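Local coordinates for protein SusD homolog (Bacteroides thetaiotaomicron, PDB 4MRU) that probably binds mucin O-glycans as a SusD-like outer-membrane lipoprotein of a gut bacterium, and also binds magnesium, at residues Phe198-Leu204 and Ala226-Ile232; Ala331-Ala335 and Asp350-Thr354. All blocks are in the same frame, centred on the assembly; numbering follows the deposited sequence.

Contact 1 of 2, residues Phe198-Leu204 and Ala226-Ile232. With EDO (1,2-ethanediol), chain E.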
ATOM      1  N   PHE A 198      -8.917  12.559   6.753  1.00 21.82           N
ATOM      2  CA  PHE A 198      -8.536  11.361   6.019  1.00 19.51           C
ATOM      3  C   PHE A 198      -8.831  11.538   4.530  1.00 19.29           C
ATOM      4  O   PHE A 198      -8.009  11.186   3.668  1.00 19.50           O
ATOM      5  CB  PHE A 198      -9.255  10.115   6.548  1.00 19.59           C
ATOM      6  CG  PHE A 198      -9.114   8.947   5.663  1.00 18.78           C
ATOM      7  CD1 PHE A 198      -7.903   8.267   5.599  1.00 23.02           C
ATOM      8  CD2 PHE A 198     -10.159   8.532   4.867  1.00 19.57           C
ATOM      9  CE1 PHE A 198      -7.746   7.182   4.754  1.00 21.06           C
ATOM     10  CE2 PHE A 198     -10.002   7.460   4.019  1.00 21.75           C
ATOM     11  CZ  PHE A 198      -8.802   6.772   3.986  1.00 21.50           C
ATOM     12  N   LEU A 199     -10.015  12.021   4.223  1.00 18.82           N
ATOM     13  CA  LEU A 199     -10.379  12.220   2.801  1.00 19.00           C
ATOM     14  C   LEU A 199      -9.379  13.107   2.079  1.00 18.96           C
ATOM     15  O   LEU A 199      -8.961  12.816   0.952  1.00 18.55           O
ATOM     16  CB  LEU A 199     -11.778  12.819   2.718  1.00 19.22           C
ATOM     17  CG  LEU A 199     -12.451  13.027   1.380  1.00 23.64           C
ATOM     18  CD1 LEU A 199     -13.960  12.985   1.593  1.00 22.46           C
ATOM     19  CD2 LEU A 199     -12.033  14.337   0.751  1.00 23.23           C
ATOM     20  N   HIS A 200      -8.997  14.202   2.719  1.00 17.59           N
ATOM     21  CA  HIS A 200      -7.980  15.102   2.131  1.00 17.61           C
ATOM     22  C   HIS A 200      -6.604  14.442   1.979  1.00 18.57           C
ATOM     23  O   HIS A 200      -5.868  14.713   1.028  1.00 17.85           O
ATOM     24  CB  HIS A 200      -7.881  16.368   2.947  1.00 17.54           C
ATOM     25  CG  HIS A 200      -9.167  17.121   3.022  1.00 18.41           C
ATOM     26  ND1 HIS A 200      -9.582  17.785   4.168  1.00 19.51           N
ATOM     27  CD2 HIS A 200     -10.178  17.239   2.134  1.00 21.37           C
ATOM     28  CE1 HIS A 200     -10.759  18.339   3.938  1.00 21.98           C
ATOM     29  NE2 HIS A 200     -11.154  17.991   2.728  1.00 24.50           N
ATOM     30  N   SER A 201      -6.249  13.600   2.933  1.00 20.90           N
ATOM     31  CA  SER A 201      -5.015  12.864   2.870  1.00 20.79           C
ATOM     32  C   SER A 201      -5.033  11.862   1.675  1.00 19.86           C
ATOM     33  O   SER A 201      -4.076  11.729   0.973  1.00 19.66           O
ATOM     34  CB  SER A 201      -4.761  12.147   4.201  1.00 18.84           C
ATOM     35  OG  SER A 201      -4.807  13.073   5.288  1.00 21.45           O
ATOM     36  N   LEU A 202      -6.156  11.195   1.470  1.00 18.01           N
ATOM     37  CA  LEU A 202      -6.302  10.292   0.331  1.00 17.13           C
ATOM     38  C   LEU A 202      -6.233  11.056  -0.980  1.00 19.76           C
ATOM     39  O   LEU A 202      -5.615  10.568  -1.928  1.00 18.83           O
ATOM     40  CB  LEU A 202      -7.625   9.571   0.410  1.00 19.68           C
ATOM     41  CG  LEU A 202      -7.949   8.481  -0.609  1.00 19.50           C
ATOM     42  CD1 LEU A 202      -6.875   7.413  -0.611  1.00 21.90           C
ATOM     43  CD2 LEU A 202      -9.317   7.883  -0.296  1.00 23.61           C
ATOM     44  N   GLN A 203      -6.873  12.232  -1.055  1.00 16.97           N
ATOM     45  CA  GLN A 203      -6.743  13.088  -2.245  1.00 19.23           C
ATOM     46  C   GLN A 203      -5.272  13.432  -2.511  1.00 19.56           C
ATOM     47  O   GLN A 203      -4.825  13.412  -3.652  1.00 22.79           O
ATOM     48  CB  GLN A 203      -7.522  14.372  -2.106  1.00 20.00           C
ATOM     49  CG  GLN A 203      -9.030  14.229  -2.109  1.00 23.02           C
ATOM     50  CD  GLN A 203      -9.735  15.526  -1.675  1.00 23.09           C
ATOM     51  OE1 GLN A 203      -9.315  16.207  -0.730  1.00 25.80           O
ATOM     52  NE2 GLN A 203     -10.815  15.867  -2.379  1.00 24.77           N
ATOM     53  N   LEU A 204      -4.530  13.728  -1.461  1.00 18.59           N
ATOM     54  CA  LEU A 204      -3.108  14.019  -1.578  1.00 18.81           C
ATOM     55  C   LEU A 204      -2.312  12.816  -2.121  1.00 20.46           C
ATOM     56  O   LEU A 204      -1.478  12.953  -3.008  1.00 17.08           O
ATOM     57  CB  LEU A 204      -2.565  14.447  -0.216  1.00 18.84           C
ATOM     58  CG  LEU A 204      -1.065  14.742  -0.125  1.00 18.30           C
ATOM     59  CD1 LEU A 204      -0.665  15.834  -1.106  1.00 20.01           C
ATOM     60  CD2 LEU A 204      -0.703  15.139   1.288  1.00 23.32           C
ATOM     61  N   ALA A 226      -6.126  20.094  -1.177  1.00 19.27           N
ATOM     62  CA  ALA A 226      -6.305  19.093  -0.121  1.00 19.77           C
ATOM     63  C   ALA A 226      -5.540  19.467   1.151  1.00 21.84           C
ATOM     64  O   ALA A 226      -6.104  19.444   2.236  1.00 20.82           O
ATOM     65  CB  ALA A 226      -5.858  17.746  -0.611  1.00 19.87           C
ATOM     66  N   VAL A 227      -4.278  19.866   0.989  1.00 22.56           N
ATOM     67  CA  VAL A 227      -3.499  20.338   2.104  1.00 22.22           C
ATOM     68  C   VAL A 227      -4.126  21.562   2.741  1.00 20.63           C
ATOM     69  O   VAL A 227      -4.222  21.661   3.976  1.00 21.85           O
ATOM     70  CB  VAL A 227      -2.032  20.616   1.665  1.00 21.60           C
ATOM     71  CG1 VAL A 227      -1.273  21.386   2.716  1.00 21.83           C
ATOM     72  CG2 VAL A 227      -1.343  19.301   1.421  1.00 21.82           C
ATOM     73  N   THR A 228      -4.570  22.518   1.926  1.00 23.69           N
ATOM     74  CA  THR A 228      -5.236  23.676   2.469  1.00 27.08           C
ATOM     75  C   THR A 228      -6.486  23.295   3.258  1.00 28.25           C
ATOM     76  O   THR A 228      -6.765  23.895   4.273  1.00 21.40           O
ATOM     77  CB  THR A 228      -5.595  24.685   1.340  1.00 25.71           C
ATOM     78  OG1 THR A 228      -4.377  25.093   0.739  1.00 24.24           O
ATOM     79  CG2 THR A 228      -6.312  25.893   1.887  1.00 31.74           C
ATOM     80  N   ALA A 229      -7.232  22.298   2.787  1.00 23.92           N
ATOM     81  CA  ALA A 229      -8.484  21.892   3.459  1.00 21.91           C
ATOM     82  C   ALA A 229      -8.236  21.164   4.767  1.00 24.97           C
ATOM     83  O   ALA A 229      -9.152  21.098   5.602  1.00 23.02           O
ATOM     84  CB  ALA A 229      -9.349  21.011   2.537  1.00 23.01           C
ATOM     85  N   GLY A 230      -7.024  20.635   4.951  1.00 23.96           N
ATOM     86  CA  GLY A 230      -6.618  20.033   6.194  1.00 20.72           C
ATOM     87  C   GLY A 230      -6.401  18.527   6.026  1.00 22.71           C
ATOM     88  O   GLY A 230      -7.326  17.794   5.732  1.00 20.43           O
ATOM     89  N   VAL A 231      -5.166  18.070   6.264  1.00 20.85           N
ATOM     90  CA  VAL A 231      -4.797  16.660   6.183  1.00 20.95           C
ATOM     91  C   VAL A 231      -4.396  16.178   7.577  1.00 21.51           C
ATOM     92  O   VAL A 231      -4.312  16.985   8.512  1.00 21.70           O
ATOM     93  CB  VAL A 231      -3.656  16.414   5.182  1.00 19.53           C
ATOM     94  CG1 VAL A 231      -4.139  16.638   3.746  1.00 22.58           C
ATOM     95  CG2 VAL A 231      -2.432  17.319   5.468  1.00 18.16           C
ATOM     96  N   ILE A 232      -4.197  14.865   7.717  1.00 20.34           N
ATOM     97  CA  ILE A 232      -3.760  14.263   8.963  1.00 19.07           C
ATOM     98  C   ILE A 232      -2.340  14.735   9.288  1.00 21.12           C
ATOM     99  O   ILE A 232      -1.406  14.512   8.518  1.00 22.55           O
ATOM    100  CB  ILE A 232      -3.800  12.710   8.874  1.00 19.74           C
ATOM    101  CG1 ILE A 232      -5.231  12.210   8.667  1.00 19.09           C
ATOM    102  CG2 ILE A 232      -3.196  12.072  10.104  1.00 18.52           C
ATOM    103  CD1 ILE A 232      -5.315  10.763   8.226  1.00 22.08           C
TER
HETATM  104  C1  EDO E 603     -11.769  19.319  -1.735  1.00 23.22           C
HETATM  105  O1  EDO E 603     -12.342  18.079  -1.324  1.00 28.91           O
HETATM  106  C2  EDO E 603     -10.632  19.647  -0.797  1.00 29.98           C
HETATM  107  O2  EDO E 603      -9.554  18.803  -1.181  1.00 25.37           O
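The imidazole of His-200 reaches across to the end of helix 216-229, where its ND1 donates to Gly-230 O at 2.7 Å. The acceptor lies almost in the ring plane, though the N-H bends to 142°. With CG beside the backbone N (chi1 -59°), the ring also slides under Ala-229, whose CB stands over one face, 3.5 Å from the centroid, in a CH-pi contact. NE2 is held by Asp-167, which also bonds an ethanediol, probably from the crystallisation liquor, that the Gln-203 amide grips too. Cut back to an alanine, His-200 would probably leave Gly-230 O and the Asp-167 carboxylate without this partner and open a gap beneath the Ala-229 methyl. The contact joins two consecutive helices, 192-209 and 216-229, of the TPR-like SusD fold. Just past the second helix, Gly-230 turns the chain with a positive phi (113°), where a CB would press against the carbonyl O of Ala-229. Ala-226 sets its CB 3.4 Å from His-200 O, so the helix backbones meet closely there. Further along, Ile-232 N gives a nearly straight bond of 3.1 Å to Ser-201 OG, a hydroxyl also bonded to Leu-197 O. The Ile-232 side chain runs on past that oxygen until CD1 meets the edge of the Phe-198 ring.

Contact 2 of 2, residues Ala331-Ala335 and Asp350-Thr354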
ATOM      1  N   ALA A 331       3.142  13.454   5.835  1.00 19.39           N
ATOM      2  CA  ALA A 331       4.329  14.280   5.865  1.00 18.17           C
ATOM      3  C   ALA A 331       5.281  13.942   4.708  1.00 18.25           C
ATOM      4  O   ALA A 331       5.846  14.842   4.112  1.00 20.15           O
ATOM      5  CB  ALA A 331       5.048  14.170   7.216  1.00 16.06           C
ATOM      6  N   PHE A 332       5.475  12.657   4.401  1.00 17.11           N
ATOM      7  CA  PHE A 332       6.352  12.260   3.290  1.00 19.68           C
ATOM      8  C   PHE A 332       5.774  12.643   1.947  1.00 17.38           C
ATOM      9  O   PHE A 332       6.497  13.022   1.025  1.00 19.01           O
ATOM     10  CB  PHE A 332       6.671  10.756   3.349  1.00 18.25           C
ATOM     11  CG  PHE A 332       7.565  10.394   4.493  1.00 16.66           C
ATOM     12  CD1 PHE A 332       8.797  11.013   4.653  1.00 16.38           C
ATOM     13  CD2 PHE A 332       7.199   9.420   5.392  1.00 19.39           C
ATOM     14  CE1 PHE A 332       9.626  10.661   5.707  1.00 17.75           C
ATOM     15  CE2 PHE A 332       8.016   9.059   6.457  1.00 18.80           C
ATOM     16  CZ  PHE A 332       9.253   9.657   6.601  1.00 19.72           C
ATOM     17  N   LEU A 333       4.454  12.622   1.829  1.00 19.70           N
ATOM     18  CA  LEU A 333       3.801  13.102   0.613  1.00 18.89           C
ATOM     19  C   LEU A 333       4.035  14.606   0.453  1.00 20.00           C
ATOM     20  O   LEU A 333       4.336  15.088  -0.633  1.00 16.64           O
ATOM     21  CB  LEU A 333       2.302  12.785   0.628  1.00 19.18           C
ATOM     22  CG  LEU A 333       1.963  11.299   0.404  1.00 20.25           C
ATOM     23  CD1 LEU A 333       0.552  10.979   0.866  1.00 19.48           C
ATOM     24  CD2 LEU A 333       2.127  10.960  -1.060  1.00 17.94           C
ATOM     25  N   ARG A 334       3.857  15.353   1.522  1.00 18.33           N
ATOM     26  CA  ARG A 334       4.125  16.782   1.483  1.00 18.55           C
ATOM     27  C   ARG A 334       5.606  17.053   1.202  1.00 16.91           C
ATOM     28  O   ARG A 334       5.921  18.002   0.497  1.00 16.32           O
ATOM     29  CB  ARG A 334       3.655  17.467   2.781  1.00 16.69           C
ATOM     30  CG  ARG A 334       2.142  17.467   2.881  1.00 18.93           C
ATOM     31  CD  ARG A 334       1.653  17.921   4.222  1.00 23.00           C
ATOM     32  NE  ARG A 334       1.598  19.373   4.312  1.00 20.63           N
ATOM     33  CZ  ARG A 334       1.202  20.009   5.397  1.00 22.53           C
ATOM     34  NH1 ARG A 334       0.858  19.321   6.479  1.00 21.92           N
ATOM     35  NH2 ARG A 334       1.124  21.334   5.399  1.00 22.09           N
ATOM     36  N   ALA A 335       6.518  16.227   1.729  1.00 17.19           N
ATOM     37  CA  ALA A 335       7.922  16.420   1.443  1.00 17.22           C
ATOM     38  C   ALA A 335       8.204  16.305  -0.047  1.00 18.02           C
ATOM     39  O   ALA A 335       8.938  17.108  -0.581  1.00 19.87           O
ATOM     40  CB  ALA A 335       8.818  15.429   2.221  1.00 18.72           C
ATOM     41  N   ASP A 350      11.966  19.812   6.055  1.00 19.89           N
ATOM     42  CA  ASP A 350      11.187  19.832   7.281  1.00 21.37           C
ATOM     43  C   ASP A 350      10.080  18.767   7.283  1.00 20.18           C
ATOM     44  O   ASP A 350       9.877  18.093   8.285  1.00 17.56           O
ATOM     45  CB  ASP A 350      10.621  21.224   7.522  1.00 21.50           C
ATOM     46  CG  ASP A 350      11.732  22.226   7.792  1.00 26.91           C
ATOM     47  OD1 ASP A 350      12.827  21.784   8.224  1.00 29.29           O
ATOM     48  OD2 ASP A 350      11.536  23.423   7.552  1.00 27.53           O
ATOM     49  N   PHE A 351       9.380  18.624   6.163  1.00 19.28           N
ATOM     50  CA  PHE A 351       8.360  17.562   6.053  1.00 20.41           C
ATOM     51  C   PHE A 351       8.985  16.183   6.150  1.00 19.54           C
ATOM     52  O   PHE A 351       8.419  15.296   6.773  1.00 19.41           O
ATOM     53  CB  PHE A 351       7.577  17.676   4.750  1.00 19.74           C
ATOM     54  CG  PHE A 351       6.576  18.814   4.747  1.00 18.89           C
ATOM     55  CD1 PHE A 351       5.622  18.918   5.752  1.00 18.64           C
ATOM     56  CD2 PHE A 351       6.593  19.769   3.755  1.00 19.51           C
ATOM     57  CE1 PHE A 351       4.688  19.954   5.760  1.00 20.25           C
ATOM     58  CE2 PHE A 351       5.670  20.826   3.756  1.00 21.20           C
ATOM     59  CZ  PHE A 351       4.722  20.928   4.772  1.00 21.14           C
ATOM     60  N   TYR A 352      10.143  16.008   5.515  1.00 19.86           N
ATOM     61  CA  TYR A 352      10.847  14.747   5.578  1.00 19.72           C
ATOM     62  C   TYR A 352      11.193  14.413   7.018  1.00 19.66           C
ATOM     63  O   TYR A 352      10.911  13.302   7.506  1.00 18.79           O
ATOM     64  CB  TYR A 352      12.124  14.802   4.716  1.00 20.13           C
ATOM     65  CG  TYR A 352      13.066  13.614   4.851  1.00 18.47           C
ATOM     66  CD1 TYR A 352      12.764  12.380   4.269  1.00 19.29           C
ATOM     67  CD2 TYR A 352      14.256  13.731   5.530  1.00 18.63           C
ATOM     68  CE1 TYR A 352      13.620  11.315   4.381  1.00 17.51           C
ATOM     69  CE2 TYR A 352      15.133  12.682   5.622  1.00 18.42           C
ATOM     70  CZ  TYR A 352      14.808  11.471   5.053  1.00 16.97           C
ATOM     71  OH  TYR A 352      15.704  10.458   5.160  1.00 17.57           O
ATOM     72  N   GLU A 353      11.784  15.369   7.706  1.00 20.05           N
ATOM     73  CA  GLU A 353      12.211  15.125   9.090  1.00 20.06           C
ATOM     74  C   GLU A 353      11.020  14.894   9.995  1.00 21.25           C
ATOM     75  O   GLU A 353      11.063  14.009  10.853  1.00 18.41           O
ATOM     76  CB  GLU A 353      13.079  16.271   9.585  1.00 22.70           C
ATOM     77  CG  GLU A 353      14.389  16.275   8.863  1.00 20.53           C
ATOM     78  CD  GLU A 353      15.507  17.013   9.585  1.00 25.80           C
ATOM     79  OE1 GLU A 353      15.250  18.012  10.313  1.00 22.52           O
ATOM     80  OE2 GLU A 353      16.655  16.568   9.402  1.00 22.60           O
ATOM     81  N   THR A 354       9.957  15.671   9.777  1.00 20.08           N
ATOM     82  CA  THR A 354       8.713  15.495  10.503  1.00 21.20           C
ATOM     83  C   THR A 354       8.076  14.108  10.239  1.00 19.26           C
ATOM     84  O   THR A 354       7.596  13.471  11.156  1.00 20.89           O
ATOM     85  CB  THR A 354       7.733  16.629  10.137  1.00 23.04           C
ATOM     86  OG1 THR A 354       8.285  17.854  10.587  1.00 22.02           O
ATOM     87  CG2 THR A 354       6.377  16.399  10.742  1.00 22.61           C
TER
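Over one face of the Phe-351 ring sits Arg-334 CB, a CH-pi contact 3.7 Å from the centroid and only 8° off the ring normal. The guanidinium of Arg-334 in turn has Phe-351 CE1 over the centre of one face, with NE 3.5 Å from that same carbon. The two planes are 37° apart, so this is not a parallel stack; CB is over the ring centre and the head meets the rim. The bend at chi3 (83°) turns the head so that it stands by the CE1-CZ rim. The second aromatic pair, Phe-332 and Tyr-352, meet at a slant: Phe-332 CE1 lies 3.4 Å from Tyr-352 O and 3.9 Å from Tyr-352 CD1.

Between these pairs, segments 331-335 and 350-354, on helices 327-339 and 348-363, run nearly antiparallel with their axes 7.6 Å apart at closest approach. Alanines permit this closeness: Ala-335 CB touches Phe-351 CB at 3.6 Å, and Ala-331 CB rests against Phe-351 O. Such tight packing of successive helices fits the TPR-like, largely helical SusD fold. Helix 408-423 packs against both Phe-332 and Tyr-352, and the tyrosine hydroxyl bonds Val-398 O.

Across the interface the grip is mainly apolar and aromatic, with a guanidinium face laid against a phenyl rim. The arginine's charge is met from outside, by a salt bridge to Glu-233 and a bond to Met-344 O, which probably hold the guanidinium fixed against Phe-351.

How the contacts relate
The two contacts follow one another along the chain, yet they pack side by side, their centres about 14 Å apart. The seam is formed by helix 327-339, which lays Leu-333 and Arg-334 against the first pair of helices. Leu-204 CD2 lies 3.9 Å from Leu-333 CB, and Val-227 CG1 is 3.6 Å from Arg-334 NH2. The glutamate that pairs with Arg-334 directly follows 226-232 in the chain, so a charge joins the two contacts as well. Contact 1 lies away from the magnesium-binding residue Asn-373, whereas the side chain of Tyr-352 in contact 2 is about 9 Å from that of Asn-373 and about 9 Å from a bound magnesium ion.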